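Putative ABC transporter subunit, substrate-binding component (Rhodopseudomonas palustris, PDB 4EVQ) binds 4-hydroxybenzoate and probably delivers it, as the solute-binding component of an ABC transporter, to the membrane permease. Local coordinates at residues A[315-318]-A[319-323]. Numbering follows the deposited sequence.
Sequences KELN and AAMAA
Leu317 and Met321, a selenomethionine one helical turn further on, meet on the buried face of helix 314-322, where CD2 of Leu317 lies 3.6 Å from CE of Met321. The two side chains run across one another at a slant. With CG of Leu317 opposite the backbone N (chi1 -171°), its CD2 branch, the one further along the helix of the two, stands out beside the Met321 chain, while the bend of Met321 about CG-SE (chi3 -62°) turns the terminal methyl alongside that branch and towards Asn318. The same methyl meets the amide of Asn318, its CE 3.5 Å from OD1 of Asn318, in a van der Waals approach between side chains that extend alongside each other in the same direction. One methyl is thus shared between a leucine branch and an amide oxygen. Phe129 of strand 128-130 packs against both Asn318 and Met321, and Leu299 of helix 288-306 also touches Met321.

Towards solvent the contact thins to backbone and small side chains. The side chains of Lys315 and Glu316 leave the backbone pointing away from the following turn, and both residues join it chiefly through their carbonyls: Ala319 N donates to Lys315 O at 2.9 Å and Ala320 N to Glu316 O at 3.0 Å. The methyl of exposed Ala319 adds little more than a brush of its CB against Lys315 O, at 3.4 Å. On the buried side the same i to i+4 pattern continues, from Met321 N to Leu317 O and from Ala322 N to Asn318 O. The arrangement is that of a short amphipathic alpha-helix, laid against strand 128-130 and helix 288-306 in a periplasmic binding protein of the leucine-binding family.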
loop_
_atom_site.group_PDB
_atom_site.type_symbol
_atom_site.label_atom_id
_atom_site.label_comp_id
_atom_site.label_asym_id
_atom_site.label_seq_id
_atom_site.Cartn_x
_atom_site.Cartn_y
_atom_site.Cartn_z
ATOM N N LYS A 315 -11.853 -12.502 19.792
ATOM C CA LYS A 315 -12.281 -11.169 20.209
ATOM C C LYS A 315 -11.154 -10.435 20.923
ATOM O O LYS A 315 -10.882 -9.261 20.667
ATOM C CB LYS A 315 -13.512 -11.280 21.109
ATOM C CG LYS A 315 -14.175 -9.958 21.451
ATOM C CD LYS A 315 -15.530 -10.163 22.157
ATOM C CE LYS A 315 -16.368 -11.304 21.541
ATOM N NZ LYS A 315 -17.414 -10.828 20.590
ATOM N N GLU A 316 -10.478 -11.148 21.802
ATOM C CA GLU A 316 -9.396 -10.610 22.572
ATOM C C GLU A 316 -8.157 -10.354 21.690
ATOM O O GLU A 316 -7.473 -9.342 21.851
ATOM C CB GLU A 316 -9.083 -11.632 23.666
ATOM C CG GLU A 316 -10.235 -11.868 24.663
ATOM C CD GLU A 316 -11.343 -12.871 24.263
ATOM O OE1 GLU A 316 -11.357 -13.469 23.181
ATOM O OE2 GLU A 316 -12.234 -13.068 25.110
ATOM N N LEU A 317 -7.878 -11.277 20.786
ATOM C CA LEU A 317 -6.798 -11.090 19.840
ATOM C C LEU A 317 -7.030 -9.821 18.995
ATOM O O LEU A 317 -6.145 -8.977 18.896
ATOM C CB LEU A 317 -6.715 -12.334 18.968
ATOM C CG LEU A 317 -5.467 -12.394 18.046
ATOM C CD1 LEU A 317 -5.186 -13.834 17.626
ATOM C CD2 LEU A 317 -5.615 -11.535 16.794
ATOM N N ASN A 318 -8.235 -9.655 18.457
ATOM C CA ASN A 318 -8.538 -8.485 17.631
ATOM C C ASN A 318 -8.481 -7.210 18.455
ATOM O O ASN A 318 -7.992 -6.187 17.987
ATOM C CB ASN A 318 -9.907 -8.656 16.962
ATOM C CG ASN A 318 -9.892 -9.691 15.868
ATOM O OD1 ASN A 318 -8.931 -9.842 15.182
ATOM N ND2 ASN A 318 -10.983 -10.386 15.704
ATOM N N ALA A 319 -8.960 -7.261 19.709
ATOM C CA ALA A 319 -8.948 -6.032 20.513
ATOM C C ALA A 319 -7.488 -5.607 20.786
ATOM O O ALA A 319 -7.149 -4.425 20.850
ATOM C CB ALA A 319 -9.712 -6.245 21.833
ATOM N N ALA A 320 -6.623 -6.588 20.980
ATOM C CA ALA A 320 -5.230 -6.288 21.216
ATOM C C ALA A 320 -4.566 -5.660 19.994
ATOM O O ALA A 320 -3.745 -4.756 20.136
ATOM C CB ALA A 320 -4.498 -7.526 21.665
HETATM N N MSE A 321 -4.917 -6.135 18.804
HETATM C CA MSE A 321 -4.390 -5.518 17.603
HETATM C C MSE A 321 -4.889 -4.087 17.472
HETATM O O MSE A 321 -4.144 -3.207 17.042
HETATM C CB MSE A 321 -4.765 -6.369 16.403
HETATM C CG MSE A 321 -4.047 -7.695 16.427
HETATM SE SE MSE A 321 -3.829 -8.611 14.717
HETATM C CE MSE A 321 -5.684 -8.852 14.342
ATOM N N ALA A 322 -6.141 -3.834 17.807
ATOM C CA ALA A 322 -6.657 -2.486 17.678
ATOM C C ALA A 322 -5.902 -1.479 18.521
ATOM O O ALA A 322 -5.711 -0.320 18.103
ATOM C CB ALA A 322 -8.148 -2.471 18.026
ATOM N N ALA A 323 -5.440 -1.926 19.678
ATOM C CA ALA A 323 -4.730 -1.087 20.637
ATOM C C ALA A 323 -3.222 -1.124 20.447
ATOM O O ALA A 323 -2.480 -0.473 21.184
ATOM C CB ALA A 323 -5.096 -1.545 22.040
#